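Local coordinates for Lin2722 protein (Listeria innocua, PDB 3DS8) that is of unknown function but, as a member of an alpha/beta hydrolase family, probably acts as a serine hydrolase on a substrate not yet identified, at residues 134-139 with 155-160; 146-151 with 192-197; 179-184 with 219-224; 210-215 with 249-254. All coordinates share one frame; numbering follows the deposited sequence.

Contact 1: residues 134-139 with 155-160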
# COMPACT_ATOMS: atom_id res chain seq x y z
N PHE A 134 -8.02 5.03 -5.22
CA PHE A 134 -9.15 4.54 -4.43
C PHE A 134 -10.52 4.81 -5.03
O PHE A 134 -11.40 3.98 -4.93
CB PHE A 134 -9.08 5.05 -2.98
CG PHE A 134 -7.85 4.58 -2.25
CD1 PHE A 134 -7.81 3.31 -1.71
CD2 PHE A 134 -6.79 5.44 -2.05
CE1 PHE A 134 -6.69 2.85 -1.08
CE2 PHE A 134 -5.64 4.98 -1.46
CZ PHE A 134 -5.64 3.68 -0.91
N ASN A 135 -10.67 5.94 -5.71
CA ASN A 135 -11.88 6.25 -6.45
C ASN A 135 -11.61 6.37 -7.97
O ASN A 135 -12.20 7.20 -8.65
CB ASN A 135 -12.48 7.55 -5.92
CG ASN A 135 -13.93 7.74 -6.36
OD1 ASN A 135 -14.71 6.78 -6.37
ND2 ASN A 135 -14.30 8.99 -6.68
N ASP A 136 -10.75 5.49 -8.48
CA ASP A 136 -10.44 5.38 -9.90
C ASP A 136 -9.91 6.69 -10.51
O ASP A 136 -9.27 7.50 -9.80
CB ASP A 136 -11.62 4.73 -10.67
CG ASP A 136 -12.00 3.33 -10.13
OD1 ASP A 136 -11.12 2.61 -9.64
OD2 ASP A 136 -13.15 2.94 -10.29
N LEU A 137 -10.08 6.90 -11.82
CA LEU A 137 -9.32 7.92 -12.52
C LEU A 137 -10.12 9.13 -13.03
O LEU A 137 -9.56 10.05 -13.56
CB LEU A 137 -8.58 7.30 -13.71
CG LEU A 137 -7.76 6.05 -13.42
CD1 LEU A 137 -7.01 5.65 -14.67
CD2 LEU A 137 -6.74 6.30 -12.27
N ASP A 138 -11.43 9.08 -12.97
CA ASP A 138 -12.25 10.12 -13.59
C ASP A 138 -12.20 11.43 -12.80
O ASP A 138 -12.64 11.47 -11.67
CB ASP A 138 -13.69 9.64 -13.73
CG ASP A 138 -14.50 10.46 -14.70
OD1 ASP A 138 -14.26 11.68 -14.86
OD2 ASP A 138 -15.38 9.84 -15.34
N PRO A 139 -11.73 12.52 -13.42
CA PRO A 139 -11.71 13.79 -12.65
C PRO A 139 -13.08 14.25 -12.24
O PRO A 139 -13.22 14.87 -11.20
CB PRO A 139 -11.08 14.81 -13.61
CG PRO A 139 -10.81 14.10 -14.87
CD PRO A 139 -11.10 12.65 -14.74
N THR A 155 -17.27 5.60 -6.94
CA THR A 155 -17.25 4.42 -7.77
C THR A 155 -17.64 3.15 -6.98
O THR A 155 -17.64 3.16 -5.75
CB THR A 155 -15.85 4.22 -8.34
OG1 THR A 155 -14.94 4.02 -7.24
CG2 THR A 155 -15.41 5.45 -9.17
N PRO A 156 -17.99 2.05 -7.69
CA PRO A 156 -18.22 0.76 -7.05
C PRO A 156 -17.08 0.29 -6.15
O PRO A 156 -17.33 -0.27 -5.08
CB PRO A 156 -18.43 -0.18 -8.24
CG PRO A 156 -19.05 0.69 -9.29
CD PRO A 156 -18.32 2.00 -9.13
N GLN A 157 -15.84 0.56 -6.54
CA GLN A 157 -14.72 0.20 -5.69
C GLN A 157 -14.77 0.96 -4.36
O GLN A 157 -14.63 0.37 -3.28
CB GLN A 157 -13.39 0.45 -6.42
CG GLN A 157 -12.16 0.24 -5.57
CD GLN A 157 -10.90 0.43 -6.40
OE1 GLN A 157 -10.47 -0.47 -7.12
NE2 GLN A 157 -10.34 1.64 -6.34
N MSE A 158 -14.96 2.29 -4.44
CA MSE A 158 -15.11 3.08 -3.22
C MSE A 158 -16.28 2.61 -2.41
O MSE A 158 -16.23 2.61 -1.20
CB MSE A 158 -15.33 4.57 -3.50
CG MSE A 158 -14.17 5.35 -3.71
SE MSE A 158 -12.96 5.33 -2.16
CE MSE A 158 -13.85 6.34 -0.73
N ASP A 159 -17.40 2.25 -3.06
CA ASP A 159 -18.55 1.78 -2.31
C ASP A 159 -18.18 0.54 -1.47
O ASP A 159 -18.62 0.39 -0.34
CB ASP A 159 -19.73 1.42 -3.27
CG ASP A 159 -20.37 2.63 -3.96
OD1 ASP A 159 -20.24 3.79 -3.49
OD2 ASP A 159 -21.06 2.39 -4.98
N TYR A 160 -17.38 -0.35 -2.06
CA TYR A 160 -16.95 -1.57 -1.38
C TYR A 160 -16.09 -1.20 -0.17
O TYR A 160 -16.31 -1.71 0.92
CB TYR A 160 -16.13 -2.46 -2.34
CG TYR A 160 -15.72 -3.79 -1.72
CD1 TYR A 160 -16.45 -4.94 -1.96
CD2 TYR A 160 -14.59 -3.89 -0.91
CE1 TYR A 160 -16.09 -6.15 -1.39
CE2 TYR A 160 -14.23 -5.08 -0.34
CZ TYR A 160 -14.97 -6.20 -0.59
OH TYR A 160 -14.63 -7.42 -0.03
O HOH W 1 -14.95 0.92 -9.38
O HOH W 2 -8.99 0.38 -9.77
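Asn135 OD1 takes two hydrogen bonds from Thr155. The backbone N of Thr155 lies in the plane of the amide C=O at 2.9 Å from Asn135 OD1, with a nearly straight N-H (170°), while Thr155 OG1 donates to the same oxygen from 27° off that plane. OG1 in turn accepts from Met158 N, so Thr155 is the N-cap of helix 156-163 and its hydroxyl links the first turn of the helix to the loop that follows strand 123-130. CG of Asn135 is anti to the backbone N (chi1 -164°), and OD1 beyond it meets the cap; ND2 of the same amide is bonded to Asn142 OD1 and Asn153 O.

Gln157 NE2 donates to Phe134 O over 2.9 Å, approaching from above the carbonyl plane, although the oxygen itself lies in the plane of the Gln157 amide. One water bridges Asp136 OD2 and Gln157 N; another donates to both Asp136 OD1 and Gln157 OE1.

The apolar contact is that of Met158, modelled as selenomethionine, whose SE sits 4.0 Å from Phe134 CB. Two further carbons lie against side-chain oxygens: Met158 CG is 3.1 Å from Asn135 OD1, and Thr155 CG2 is 3.6 Å from Asp136 OD2.

Contact 2: residues 146-151 with 192-197; sequences LSFKKL and PTISSL
The short, weakly bonded helix 193-196, which follows strand 173-180 in this alpha/beta-hydrolase fold, is packed against the loop between helices 139-142 and 156-163. Leu146, Phe148 and Leu151 of that loop meet Thr193, Ile194 and Leu197 without a hydrogen bond between the two segments. Ile194 carries the largest share of the contact: its CG2 stands over the centre of the Phe148 ring in a CH-pi contact, 3.8 Å from the ring centroid and only 7° off the normal. Ile194 CG1 lies past the rim on the CD2-CE2 side, 3.8 Å from Phe148 CD2. Phe148 CG sits between its backbone N and carbonyl carbon (chi1 75°), and the two side chains run antiparallel alongside each other.

Leu151 CD2 meets the same methyl from the side, 3.6 Å from Ile194 CG2 and roughly at a right angle to the direction of the ring. Leu146 works through a single methyl, CD2, which touches Thr193 CG2, Ile194 CG1 and Leu197 CD1. The hydroxyl of Thr193 is engaged elsewhere, with Gly179 O, and Arg200 NH1 ties down the loop by bonding to the carbonyls of Leu146 and Phe148. At the rim of the phenyl ring, close to its plane, Leu197 O approaches Phe148 CZ to 3.7 Å.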
# COMPACT_ATOMS: atom_id res chain seq x y z
N LEU A 146 -9.30 19.81 -2.03
CA LEU A 146 -8.48 18.95 -1.17
C LEU A 146 -9.00 18.90 0.27
O LEU A 146 -8.57 18.06 1.02
CB LEU A 146 -7.00 19.34 -1.20
CG LEU A 146 -6.26 18.95 -2.47
CD1 LEU A 146 -4.90 19.56 -2.39
CD2 LEU A 146 -6.16 17.41 -2.60
N SER A 147 -9.96 19.75 0.63
CA SER A 147 -10.61 19.66 1.94
C SER A 147 -11.87 18.78 1.92
O SER A 147 -12.68 18.73 2.88
CB SER A 147 -10.87 21.07 2.52
OG SER A 147 -11.97 21.64 1.87
N PHE A 148 -12.02 18.03 0.83
CA PHE A 148 -13.20 17.18 0.65
C PHE A 148 -13.59 16.31 1.88
O PHE A 148 -12.75 15.66 2.49
CB PHE A 148 -13.06 16.31 -0.63
CG PHE A 148 -12.10 15.14 -0.50
CD1 PHE A 148 -12.59 13.86 -0.26
CD2 PHE A 148 -10.74 15.33 -0.57
CE1 PHE A 148 -11.72 12.78 -0.11
CE2 PHE A 148 -9.85 14.28 -0.41
CZ PHE A 148 -10.33 13.00 -0.17
N LYS A 149 -14.90 16.29 2.16
CA LYS A 149 -15.54 15.41 3.14
C LYS A 149 -16.35 14.33 2.45
O LYS A 149 -16.78 13.41 3.11
CB LYS A 149 -16.53 16.20 4.01
CG LYS A 149 -15.99 17.49 4.62
CD LYS A 149 -15.10 17.21 5.78
CE LYS A 149 -14.61 18.54 6.41
NZ LYS A 149 -13.41 19.11 5.68
N LYS A 150 -16.60 14.48 1.14
CA LYS A 150 -17.29 13.49 0.31
C LYS A 150 -16.78 13.63 -1.11
O LYS A 150 -16.21 14.66 -1.50
CB LYS A 150 -18.81 13.70 0.30
CG LYS A 150 -19.24 15.06 -0.12
CD LYS A 150 -20.76 15.13 -0.45
CE LYS A 150 -21.67 15.21 0.78
NZ LYS A 150 -23.02 15.91 0.47
N LEU A 151 -17.00 12.60 -1.91
CA LEU A 151 -16.61 12.63 -3.32
C LEU A 151 -17.77 13.10 -4.19
O LEU A 151 -18.93 12.79 -3.90
CB LEU A 151 -16.14 11.26 -3.79
CG LEU A 151 -14.96 10.70 -2.99
CD1 LEU A 151 -15.00 9.16 -3.10
CD2 LEU A 151 -13.65 11.27 -3.50
N PRO A 192 -6.34 11.38 -10.18
CA PRO A 192 -6.69 12.61 -9.46
C PRO A 192 -6.19 12.51 -8.03
O PRO A 192 -6.33 11.49 -7.35
CB PRO A 192 -8.22 12.67 -9.56
CG PRO A 192 -8.56 11.81 -10.73
CD PRO A 192 -7.53 10.73 -10.74
N THR A 193 -5.62 13.60 -7.55
CA THR A 193 -5.04 13.64 -6.23
C THR A 193 -6.04 13.21 -5.18
O THR A 193 -5.73 12.42 -4.28
CB THR A 193 -4.50 15.06 -5.93
OG1 THR A 193 -3.62 15.45 -6.98
CG2 THR A 193 -3.78 15.08 -4.64
N ILE A 194 -7.29 13.65 -5.34
CA ILE A 194 -8.32 13.29 -4.40
C ILE A 194 -8.62 11.77 -4.36
O ILE A 194 -8.91 11.22 -3.31
CB ILE A 194 -9.58 14.11 -4.66
CG1 ILE A 194 -9.33 15.53 -4.10
CG2 ILE A 194 -10.86 13.45 -4.05
CD1 ILE A 194 -10.17 16.54 -4.65
N SER A 195 -8.56 11.12 -5.51
CA SER A 195 -8.76 9.66 -5.61
C SER A 195 -7.71 8.96 -4.79
O SER A 195 -8.01 8.01 -4.06
CB SER A 195 -8.67 9.18 -7.05
OG SER A 195 -8.87 7.77 -7.11
N SER A 196 -6.48 9.44 -4.87
CA SER A 196 -5.38 8.85 -4.07
C SER A 196 -5.40 9.15 -2.56
O SER A 196 -4.62 8.55 -1.80
CB SER A 196 -4.00 9.18 -4.70
OG SER A 196 -3.91 10.47 -5.18
N LEU A 197 -6.31 10.04 -2.13
CA LEU A 197 -6.54 10.35 -0.74
C LEU A 197 -7.90 9.92 -0.24
O LEU A 197 -8.24 10.19 0.91
CB LEU A 197 -6.40 11.84 -0.54
CG LEU A 197 -5.05 12.49 -0.83
CD1 LEU A 197 -5.28 14.04 -0.81
CD2 LEU A 197 -3.97 12.06 0.14

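Contact 3: residues 179-184 with 219-224; sequences GELSED and DAVHQT. With SO4 (sulfate ion), chain B.
Leu181 CD2 and Val221 CG1 are pressed to 3.3 Å, tighter than normal van der Waals contact between carbons. Leu181 CG is anti to its own carbonyl carbon (chi1 -65°), and the CD2 branch crosses the valine obliquely while also lying 4.0 Å from Val221 CA. Beside this pair the backbones come close, with 5.0 Å between Gly179 CA and Ala220 CA. Ala220 CB packs on the strand at 4.0 Å from Gly179 CA, and Ala220 O lies 3.9 Å from the same carbon. That oxygen is buried here and has no polar partner in the model. No hydrogen bond joins the two segments, so the contact rests on close apolar and backbone packing at the end of strand 173-180.

Two residues beyond Ala220 comes His222. Its NE2 donates to sulfate O2 at 2.9 Å, with the oxygen at the ring edge and in its plane and an N-H...O angle of 162°; the ion, probably from the crystallisation liquor, is also held by Ser12 OG and Asn103 N. The other ring nitrogen, ND1, is bonded to Asp188 OD2. With Ser102 on a probable nucleophile elbow, His222 and Asp188 have the geometry of the Ser-His-Asp triad of alpha/beta hydrolases, consistent with a catalytic site here.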
# COMPACT_ATOMS: atom_id res chain seq x y z
N GLY A 179 0.35 12.34 -5.23
CA GLY A 179 0.99 13.41 -6.03
C GLY A 179 0.01 14.39 -6.64
O GLY A 179 -1.15 14.07 -6.96
N GLU A 180 0.48 15.62 -6.81
CA GLU A 180 -0.26 16.66 -7.45
C GLU A 180 0.80 17.39 -8.34
O GLU A 180 1.83 17.89 -7.83
CB GLU A 180 -0.87 17.57 -6.38
CG GLU A 180 -1.60 18.67 -6.90
CD GLU A 180 -2.32 19.48 -5.83
OE1 GLU A 180 -1.68 19.94 -4.85
OE2 GLU A 180 -3.51 19.72 -6.04
N LEU A 181 0.57 17.44 -9.65
CA LEU A 181 1.59 17.99 -10.53
C LEU A 181 1.80 19.47 -10.23
O LEU A 181 2.92 19.97 -10.33
CB LEU A 181 1.28 17.77 -12.01
CG LEU A 181 1.29 16.27 -12.39
CD1 LEU A 181 0.91 16.13 -13.81
CD2 LEU A 181 2.66 15.61 -12.11
N SER A 182 0.73 20.16 -9.87
CA SER A 182 0.86 21.53 -9.43
C SER A 182 -0.39 21.87 -8.63
O SER A 182 -1.40 21.16 -8.70
CB SER A 182 0.95 22.51 -10.62
OG SER A 182 -0.34 22.78 -11.11
N GLU A 183 -0.33 22.98 -7.88
CA GLU A 183 -1.50 23.39 -7.07
C GLU A 183 -2.75 23.59 -7.89
O GLU A 183 -3.83 23.39 -7.39
CB GLU A 183 -1.26 24.67 -6.28
CG GLU A 183 -0.39 24.49 -5.08
CD GLU A 183 1.06 24.35 -5.45
OE1 GLU A 183 1.34 24.58 -6.65
OE2 GLU A 183 1.90 24.04 -4.58
N ASP A 184 -2.60 24.01 -9.14
CA ASP A 184 -3.75 24.21 -10.02
C ASP A 184 -4.02 23.03 -10.95
O ASP A 184 -4.79 23.14 -11.88
CB ASP A 184 -3.61 25.51 -10.82
CG ASP A 184 -2.30 25.60 -11.59
OD1 ASP A 184 -1.69 24.54 -11.85
OD2 ASP A 184 -1.89 26.75 -11.95
N ASP A 219 7.82 16.60 -10.46
CA ASP A 219 8.48 15.35 -10.03
C ASP A 219 7.57 14.31 -9.36
O ASP A 219 8.00 13.18 -9.11
CB ASP A 219 9.70 15.62 -9.16
CG ASP A 219 9.40 16.40 -7.87
OD1 ASP A 219 8.24 16.51 -7.42
OD2 ASP A 219 10.40 16.95 -7.31
N ALA A 220 6.33 14.70 -9.05
CA ALA A 220 5.40 13.82 -8.36
C ALA A 220 4.56 13.00 -9.32
O ALA A 220 3.44 12.61 -8.98
CB ALA A 220 4.50 14.65 -7.43
N VAL A 221 5.08 12.75 -10.51
CA VAL A 221 4.29 12.04 -11.52
C VAL A 221 4.05 10.60 -11.14
O VAL A 221 4.87 9.96 -10.51
CB VAL A 221 4.93 12.12 -12.90
CG1 VAL A 221 4.86 13.55 -13.42
CG2 VAL A 221 6.34 11.58 -12.90
N HIS A 222 2.89 10.10 -11.56
CA HIS A 222 2.38 8.79 -11.16
C HIS A 222 3.40 7.67 -11.29
O HIS A 222 3.59 6.90 -10.36
CB HIS A 222 1.15 8.43 -12.02
CG HIS A 222 0.44 7.21 -11.53
ND1 HIS A 222 -0.21 7.17 -10.31
CD2 HIS A 222 0.27 5.99 -12.10
CE1 HIS A 222 -0.73 5.97 -10.14
NE2 HIS A 222 -0.44 5.23 -11.20
N GLN A 223 4.03 7.60 -12.46
CA GLN A 223 4.82 6.45 -12.88
C GLN A 223 6.03 6.18 -11.95
O GLN A 223 6.45 5.02 -11.78
CB GLN A 223 5.30 6.67 -14.32
CG GLN A 223 4.20 6.56 -15.36
CD GLN A 223 3.32 7.83 -15.63
OE1 GLN A 223 3.38 8.84 -14.92
NE2 GLN A 223 2.50 7.74 -16.71
N THR A 224 6.56 7.25 -11.36
CA THR A 224 7.74 7.17 -10.51
C THR A 224 7.52 7.66 -9.07
O THR A 224 8.47 7.95 -8.31
CB THR A 224 8.90 7.92 -11.20
OG1 THR A 224 8.53 9.26 -11.56
CG2 THR A 224 9.29 7.15 -12.47
S SO4 B . -2.16 1.61 -11.68
O1 SO4 B . -3.16 2.27 -10.80
O2 SO4 B . -1.18 2.57 -12.16
O3 SO4 B . -1.41 0.59 -10.94
O4 SO4 B . -2.90 1.01 -12.83

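Contact 4: residues 210-215 with 249-254; sequences YIEDIQ and IQLDYK
Glu212 OE1 is gripped by the backbone N of Asp252, 2.9 Å away with an N-H...O angle of 167°, and by a salt bridge to Arg200 NH2. Asp252 N comes to the anti side of the carboxylate, slightly out of its plane. The other oxygen, Glu212 OE2, accepts a 2.6 Å bond from Tyr210 OH through its anti lone pair, so both oxygens of this buried carboxylate are held; the arginine probably offsets its charge.

Strands 209-216 and 248-250 run parallel here, the last pairing at one edge of the sheet, and helix 229-240 makes the beta-alpha-beta crossover between them. Gln250 N donates to Tyr210 O at 2.8 Å, and Glu212 N to Gln250 O at 2.9 Å. Beyond Gln250, the carboxylates of Glu212 and Asp252 take over from regular strand pairing in linking the two segments: Asp252 OD2 accepts from Ile214 N at 3.0 Å, again on the anti side but 33° out of the carboxylate plane.

Leu251 CD2 meets the edge of the Tyr210 ring at CE2, 3.7 Å away, the side chains crossing at about a right angle. Ile214 CD1 packs on Asp252 CB at 3.7 Å, while the aliphatic part of Lys254 lies alongside Ile214, the two side chains pointing opposite ways.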
# COMPACT_ATOMS: atom_id res chain seq x y z
N TYR A 210 -4.24 7.01 10.47
CA TYR A 210 -4.41 7.36 9.08
C TYR A 210 -3.71 8.67 8.85
O TYR A 210 -4.06 9.65 9.48
CB TYR A 210 -5.88 7.52 8.70
CG TYR A 210 -6.04 8.03 7.29
CD1 TYR A 210 -5.68 7.23 6.20
CD2 TYR A 210 -6.51 9.34 7.03
CE1 TYR A 210 -5.76 7.74 4.89
CE2 TYR A 210 -6.65 9.81 5.72
CZ TYR A 210 -6.25 8.99 4.65
OH TYR A 210 -6.38 9.46 3.35
N ILE A 211 -2.70 8.67 7.99
CA ILE A 211 -1.87 9.84 7.69
C ILE A 211 -1.83 10.07 6.19
O ILE A 211 -1.68 9.12 5.42
CB ILE A 211 -0.44 9.61 8.22
CG1 ILE A 211 -0.46 9.32 9.74
CG2 ILE A 211 0.46 10.81 7.85
CD1 ILE A 211 0.94 9.29 10.41
N GLU A 212 -2.00 11.33 5.76
CA GLU A 212 -1.89 11.70 4.36
C GLU A 212 -0.59 12.47 4.13
O GLU A 212 -0.16 13.27 5.02
CB GLU A 212 -3.08 12.60 3.97
CG GLU A 212 -4.41 11.87 4.07
CD GLU A 212 -5.61 12.70 3.67
OE1 GLU A 212 -5.52 13.93 3.66
OE2 GLU A 212 -6.66 12.07 3.35
N ASP A 213 -0.01 12.36 2.93
CA ASP A 213 1.17 13.17 2.56
C ASP A 213 1.01 13.49 1.08
O ASP A 213 0.87 12.57 0.27
CB ASP A 213 2.47 12.35 2.74
CG ASP A 213 3.70 12.85 1.83
OD1 ASP A 213 4.33 13.77 2.33
OD2 ASP A 213 4.05 12.32 0.65
N ILE A 214 0.91 14.76 0.74
CA ILE A 214 0.81 15.18 -0.67
C ILE A 214 2.14 15.74 -1.12
O ILE A 214 2.73 16.59 -0.44
CB ILE A 214 -0.25 16.27 -0.86
CG1 ILE A 214 -1.62 15.78 -0.41
CG2 ILE A 214 -0.28 16.73 -2.36
CD1 ILE A 214 -2.68 16.86 -0.45
N GLN A 215 2.66 15.25 -2.24
CA GLN A 215 3.81 15.81 -2.85
C GLN A 215 3.38 16.62 -4.08
O GLN A 215 2.59 16.15 -4.89
CB GLN A 215 4.83 14.75 -3.29
CG GLN A 215 5.48 14.00 -2.16
CD GLN A 215 6.11 12.72 -2.66
OE1 GLN A 215 6.89 12.72 -3.64
NE2 GLN A 215 5.80 11.61 -1.98
N ILE A 249 -5.06 10.72 13.31
CA ILE A 249 -5.57 11.03 12.00
C ILE A 249 -4.88 12.32 11.56
O ILE A 249 -4.91 13.32 12.28
CB ILE A 249 -7.12 11.26 11.99
CG1 ILE A 249 -7.89 10.05 12.47
CG2 ILE A 249 -7.64 11.69 10.56
CD1 ILE A 249 -9.40 10.37 12.69
N GLN A 250 -4.26 12.32 10.38
CA GLN A 250 -3.63 13.53 9.90
C GLN A 250 -3.97 13.71 8.45
O GLN A 250 -3.68 12.83 7.61
CB GLN A 250 -2.12 13.46 10.11
CG GLN A 250 -1.39 14.78 9.95
CD GLN A 250 0.06 14.66 10.42
OE1 GLN A 250 0.65 13.53 10.44
NE2 GLN A 250 0.63 15.78 10.84
N LEU A 251 -4.64 14.81 8.16
CA LEU A 251 -5.18 15.08 6.84
C LEU A 251 -4.40 16.24 6.26
O LEU A 251 -3.96 17.13 7.00
CB LEU A 251 -6.66 15.45 6.91
CG LEU A 251 -7.57 14.48 7.68
CD1 LEU A 251 -9.02 14.98 7.73
CD2 LEU A 251 -7.48 13.11 7.05
N ASP A 252 -4.20 16.20 4.94
CA ASP A 252 -3.57 17.25 4.17
C ASP A 252 -4.65 17.97 3.36
O ASP A 252 -5.25 17.33 2.49
CB ASP A 252 -2.58 16.57 3.22
CG ASP A 252 -1.30 17.30 3.08
OD1 ASP A 252 -1.32 18.56 3.20
OD2 ASP A 252 -0.27 16.59 2.81
N TYR A 253 -4.84 19.27 3.56
CA TYR A 253 -6.03 19.97 3.06
C TYR A 253 -6.11 20.91 1.86
O TYR A 253 -7.25 21.19 1.45
CB TYR A 253 -6.67 20.70 4.22
CG TYR A 253 -7.86 19.99 4.76
CD1 TYR A 253 -7.98 18.59 4.66
CD2 TYR A 253 -8.86 20.70 5.37
CE1 TYR A 253 -9.06 17.96 5.18
CE2 TYR A 253 -9.93 20.08 5.88
CZ TYR A 253 -10.02 18.70 5.80
OH TYR A 253 -11.12 18.10 6.29
N LYS A 254 -5.03 21.38 1.26
CA LYS A 254 -3.63 21.17 1.65
C LYS A 254 -3.18 22.58 2.05
O LYS A 254 -3.99 23.53 1.98
CB LYS A 254 -2.80 20.77 0.46
CG LYS A 254 -1.32 20.43 0.74
CD LYS A 254 -0.51 20.49 -0.56
CE LYS A 254 1.01 20.62 -0.31
NZ LYS A 254 1.70 19.35 0.07

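How the contacts relate
Contacts 1 and 2 lie about 11 Å apart, centre to centre, and cross along the chain; Ser195 OG joins them through Asn135 N and Asp136 O. Contact 2 is also about 11 Å from contact 4 and 15 Å from contact 3, touching both: helix 193-196 reaches strand 173-180, and Lys149 NZ meets Tyr253 OH. Contacts 3 and 4 reach neighbouring strands of one sheet, 173-180 and 209-216, with strand 248-250 at its edge. Contact 1 closes before contacts 3 and 4 open, and touches neither. Helix 193-196 and its loops thereby connect the helix 156-163 region to the end of strand 173-180, on which the loop carrying His222 of the probable triad packs.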